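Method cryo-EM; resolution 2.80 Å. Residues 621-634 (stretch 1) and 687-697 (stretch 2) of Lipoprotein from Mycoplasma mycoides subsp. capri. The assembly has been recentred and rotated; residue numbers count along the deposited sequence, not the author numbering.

Stretch 1 621-634: DELKKYNDLDSLYI
Stretch 2 687-697: KEYETGKGNFF

A buried lysine is tolerated when backbone carbonyls and a carboxylate supply the oxygens its ammonium group needs, and K693 of this Mycoplasma lipoprotein is a worked example. Stretch 1 lacks regular helix or strand; a type I turn from K625 to D628 (Y626 -58/-41, N627 -84/2) leads into an extended run from D628 to L632. Stretch 2 begins at K687, the N-cap of a short helix, 688-691; G692 is the first residue to leave helical phi/psi, and the chain then extends from K693. The two runs meet antiparallel through a single bridge: S631 N donates to N695 O at 2.8 Å, N695 N returns a weak bond to S631 O at 3.3 Å, and the CA atoms of S631 and N695 lie 5.4 Å apart.

K693 covers the most surface. Its CA-to-CB bond points sideways, but chi1 to chi3 all in m and chi4 in t carry the amine to stretch 1. There K693 NZ donates to Y626 O at 2.9 Å and to D628 O at 2.7 Å, and forms a salt bridge with D630 OD2 at 2.9 Å, balancing its charge. D630 (chi1 m) also accepts a weak bond at OD1 from G694 N, 2.9 Å away. The close approach at G694 depends on its missing side chain: an ideal CB would lie 2.4 Å from S631 O and clash.

The CA-to-CB bond of F696 (m, -50°) points away from stretch 1, yet its ring returns to it. L629 O meets the ring edge at F696 CE1, 3.4 Å away, where the carbonyl faces the slightly positive ring hydrogens; D628 CB lies 4.0 Å from F696 CE1.

The CA-to-CB bond of Y689 (p, 72°) points toward stretch 1 from the helix. Y689 CB packs 3.7 Å from Y626 CE1, an apolar contact, while E622 OE2 comes 3.5 Å from Y689 CD2. Y626 (m) in turn gives a weak hydrogen bond from OH to E622 OE1, 2.7 Å, tying these side chains together.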

# COMPACT_ATOMS: atom_id res chain seq x y z
N ASP B 621 -3.78 -23.25 -31.30
CA ASP B 621 -2.55 -22.43 -31.32
C ASP B 621 -2.31 -21.59 -30.04
O ASP B 621 -1.83 -20.46 -30.08
CB ASP B 621 -2.41 -21.63 -32.64
CG ASP B 621 -3.33 -20.43 -32.80
OD1 ASP B 621 -4.28 -20.26 -32.02
OD2 ASP B 621 -3.11 -19.65 -33.76
N GLU B 622 -2.63 -22.13 -28.87
CA GLU B 622 -1.93 -21.74 -27.65
C GLU B 622 -0.48 -22.21 -27.71
O GLU B 622 0.43 -21.48 -27.34
CB GLU B 622 -2.53 -22.39 -26.41
CG GLU B 622 -3.94 -21.98 -26.05
CD GLU B 622 -4.31 -22.55 -24.68
OE1 GLU B 622 -4.02 -23.73 -24.40
OE2 GLU B 622 -4.87 -21.81 -23.84
N LEU B 623 -0.22 -23.41 -28.26
CA LEU B 623 1.09 -23.79 -28.76
C LEU B 623 1.52 -22.70 -29.76
O LEU B 623 0.71 -22.26 -30.57
CB LEU B 623 0.97 -25.18 -29.40
CG LEU B 623 2.28 -25.80 -29.92
CD1 LEU B 623 3.14 -26.39 -28.81
CD2 LEU B 623 1.97 -26.92 -30.89
N LYS B 624 2.77 -22.26 -29.68
CA LYS B 624 3.35 -21.06 -30.32
C LYS B 624 3.06 -19.71 -29.63
O LYS B 624 3.77 -18.76 -29.92
CB LYS B 624 3.18 -21.06 -31.86
CG LYS B 624 2.09 -20.14 -32.43
CD LYS B 624 1.88 -20.37 -33.92
CE LYS B 624 0.75 -19.54 -34.53
NZ LYS B 624 1.01 -18.09 -34.50
N LYS B 625 2.15 -19.63 -28.65
CA LYS B 625 2.04 -18.55 -27.63
C LYS B 625 2.66 -18.97 -26.30
O LYS B 625 3.40 -18.19 -25.70
CB LYS B 625 0.58 -18.08 -27.52
CG LYS B 625 0.16 -17.34 -26.23
CD LYS B 625 0.78 -15.97 -25.98
CE LYS B 625 0.31 -15.46 -24.62
NZ LYS B 625 0.80 -14.12 -24.28
N TYR B 626 2.49 -20.21 -25.85
CA TYR B 626 3.27 -20.78 -24.74
C TYR B 626 4.78 -20.76 -25.02
O TYR B 626 5.57 -20.48 -24.14
CB TYR B 626 2.86 -22.24 -24.49
CG TYR B 626 1.47 -22.51 -23.98
CD1 TYR B 626 1.02 -21.90 -22.78
CD2 TYR B 626 0.66 -23.47 -24.60
CE1 TYR B 626 -0.22 -22.27 -22.23
CE2 TYR B 626 -0.58 -23.83 -24.05
CZ TYR B 626 -1.04 -23.22 -22.87
OH TYR B 626 -2.24 -23.55 -22.35
N ASN B 627 5.17 -21.06 -26.26
CA ASN B 627 6.55 -21.26 -26.69
C ASN B 627 7.29 -19.96 -27.04
O ASN B 627 8.45 -20.02 -27.46
CB ASN B 627 6.58 -22.26 -27.86
CG ASN B 627 5.69 -23.47 -27.63
OD1 ASN B 627 4.47 -23.37 -27.72
ND2 ASN B 627 6.24 -24.61 -27.33
N ASP B 628 6.65 -18.80 -26.89
CA ASP B 628 7.36 -17.52 -26.90
C ASP B 628 8.38 -17.49 -25.75
O ASP B 628 8.07 -17.92 -24.64
CB ASP B 628 6.40 -16.33 -26.78
CG ASP B 628 5.49 -16.05 -27.97
OD1 ASP B 628 5.81 -16.45 -29.10
OD2 ASP B 628 4.45 -15.39 -27.79
N LEU B 629 9.57 -16.94 -25.99
CA LEU B 629 10.43 -16.48 -24.91
C LEU B 629 9.81 -15.26 -24.25
O LEU B 629 9.05 -14.50 -24.84
CB LEU B 629 11.86 -16.22 -25.41
CG LEU B 629 12.81 -17.39 -25.14
CD1 LEU B 629 12.44 -18.66 -25.89
CD2 LEU B 629 14.23 -17.02 -25.50
N ASP B 630 10.12 -15.16 -22.97
CA ASP B 630 9.57 -14.25 -21.98
C ASP B 630 10.67 -13.30 -21.55
O ASP B 630 11.82 -13.69 -21.46
CB ASP B 630 9.15 -15.07 -20.76
CG ASP B 630 7.92 -15.94 -20.99
OD1 ASP B 630 6.89 -15.40 -21.42
OD2 ASP B 630 7.94 -17.14 -20.64
N SER B 631 10.33 -12.08 -21.18
CA SER B 631 11.20 -11.30 -20.32
C SER B 631 10.68 -11.38 -18.89
O SER B 631 9.52 -11.07 -18.61
CB SER B 631 11.34 -9.86 -20.81
OG SER B 631 11.90 -9.79 -22.11
N LEU B 632 11.54 -11.77 -17.96
CA LEU B 632 11.26 -11.82 -16.53
C LEU B 632 11.99 -10.68 -15.85
O LEU B 632 13.20 -10.56 -15.98
CB LEU B 632 11.71 -13.16 -15.90
CG LEU B 632 11.01 -14.45 -16.32
CD1 LEU B 632 9.51 -14.24 -16.38
CD2 LEU B 632 11.50 -15.02 -17.64
N TYR B 633 11.26 -9.85 -15.12
CA TYR B 633 11.89 -8.91 -14.21
C TYR B 633 11.09 -8.69 -12.91
O TYR B 633 10.71 -7.57 -12.61
CB TYR B 633 12.43 -7.64 -14.91
CG TYR B 633 11.74 -7.12 -16.14
CD1 TYR B 633 12.04 -7.62 -17.41
CD2 TYR B 633 10.83 -6.08 -16.02
CE1 TYR B 633 11.36 -7.15 -18.54
CE2 TYR B 633 10.07 -5.69 -17.13
CZ TYR B 633 10.29 -6.26 -18.39
OH TYR B 633 9.40 -6.06 -19.41
N ILE B 634 10.85 -9.75 -12.11
CA ILE B 634 10.68 -9.56 -10.64
C ILE B 634 12.07 -9.30 -10.13
O ILE B 634 12.78 -10.17 -9.66
CB ILE B 634 10.06 -10.67 -9.78
CG1 ILE B 634 8.65 -10.94 -10.28
CG2 ILE B 634 9.98 -10.22 -8.31
CD1 ILE B 634 7.87 -11.91 -9.39
N LYS B 687 -6.69 -17.78 -16.52
CA LYS B 687 -6.26 -18.93 -17.32
C LYS B 687 -4.75 -19.17 -17.18
O LYS B 687 -3.98 -18.23 -17.10
CB LYS B 687 -6.61 -18.72 -18.80
CG LYS B 687 -8.10 -18.55 -19.10
CD LYS B 687 -8.96 -19.77 -18.78
CE LYS B 687 -10.37 -19.57 -19.34
NZ LYS B 687 -11.30 -20.61 -18.91
N GLU B 688 -4.32 -20.43 -17.22
CA GLU B 688 -2.92 -20.79 -16.97
C GLU B 688 -1.93 -20.17 -17.98
O GLU B 688 -0.79 -19.94 -17.61
CB GLU B 688 -2.81 -22.32 -16.88
CG GLU B 688 -1.45 -22.88 -16.44
CD GLU B 688 -0.45 -23.25 -17.54
OE1 GLU B 688 0.57 -23.88 -17.21
OE2 GLU B 688 -0.68 -22.96 -18.73
N TYR B 689 -2.35 -19.83 -19.21
CA TYR B 689 -1.51 -19.11 -20.17
C TYR B 689 -1.23 -17.66 -19.77
O TYR B 689 -0.29 -17.05 -20.26
CB TYR B 689 -2.13 -19.18 -21.58
CG TYR B 689 -3.39 -18.34 -21.80
CD1 TYR B 689 -3.31 -16.94 -21.95
CD2 TYR B 689 -4.64 -18.97 -21.86
CE1 TYR B 689 -4.47 -16.17 -22.08
CE2 TYR B 689 -5.81 -18.20 -22.03
CZ TYR B 689 -5.73 -16.80 -22.12
OH TYR B 689 -6.86 -16.06 -22.20
N GLU B 690 -2.07 -17.06 -18.92
CA GLU B 690 -2.08 -15.62 -18.64
C GLU B 690 -1.11 -15.24 -17.52
O GLU B 690 -0.29 -14.34 -17.68
CB GLU B 690 -3.54 -15.22 -18.33
CG GLU B 690 -3.87 -13.76 -18.65
CD GLU B 690 -5.34 -13.61 -19.10
OE1 GLU B 690 -5.60 -13.05 -20.19
OE2 GLU B 690 -6.25 -14.09 -18.38
N THR B 691 -1.14 -15.98 -16.41
CA THR B 691 -0.19 -15.84 -15.29
C THR B 691 1.11 -16.62 -15.50
O THR B 691 2.10 -16.33 -14.83
CB THR B 691 -0.83 -16.29 -13.96
OG1 THR B 691 -1.26 -17.63 -14.05
CG2 THR B 691 -2.03 -15.44 -13.56
N GLY B 692 1.14 -17.59 -16.41
CA GLY B 692 2.25 -18.52 -16.63
C GLY B 692 3.35 -18.04 -17.57
O GLY B 692 4.12 -18.87 -18.04
N LYS B 693 3.46 -16.74 -17.85
CA LYS B 693 4.39 -16.11 -18.80
C LYS B 693 5.07 -14.87 -18.20
O LYS B 693 4.65 -14.33 -17.18
CB LYS B 693 3.62 -15.75 -20.08
CG LYS B 693 3.02 -16.93 -20.86
CD LYS B 693 4.04 -17.92 -21.45
CE LYS B 693 4.88 -17.32 -22.58
NZ LYS B 693 6.17 -18.01 -22.70
N GLY B 694 6.14 -14.40 -18.84
CA GLY B 694 6.62 -13.03 -18.70
C GLY B 694 5.84 -12.05 -19.59
O GLY B 694 4.74 -12.34 -20.06
N ASN B 695 6.43 -10.89 -19.83
CA ASN B 695 6.00 -9.95 -20.87
C ASN B 695 7.17 -9.67 -21.82
O ASN B 695 8.17 -10.38 -21.80
CB ASN B 695 5.32 -8.72 -20.22
CG ASN B 695 4.03 -9.04 -19.49
OD1 ASN B 695 3.78 -8.55 -18.41
ND2 ASN B 695 3.15 -9.86 -20.01
N PHE B 696 7.01 -8.70 -22.72
CA PHE B 696 7.79 -8.61 -23.95
C PHE B 696 8.40 -7.22 -24.14
O PHE B 696 8.53 -6.43 -23.20
CB PHE B 696 6.88 -9.04 -25.11
CG PHE B 696 6.15 -10.35 -24.90
CD1 PHE B 696 6.80 -11.56 -25.15
CD2 PHE B 696 4.82 -10.36 -24.41
CE1 PHE B 696 6.15 -12.78 -24.90
CE2 PHE B 696 4.17 -11.57 -24.18
CZ PHE B 696 4.84 -12.78 -24.41
N PHE B 697 8.78 -6.90 -25.37
CA PHE B 697 9.24 -5.59 -25.80
C PHE B 697 8.11 -4.55 -25.99
O PHE B 697 6.98 -4.87 -26.34
CB PHE B 697 10.05 -5.77 -27.08
CG PHE B 697 11.20 -6.75 -27.01
CD1 PHE B 697 12.21 -6.59 -26.04
CD2 PHE B 697 11.30 -7.79 -27.95
CE1 PHE B 697 13.29 -7.48 -25.99
CE2 PHE B 697 12.41 -8.63 -27.94
CZ PHE B 697 13.40 -8.49 -26.96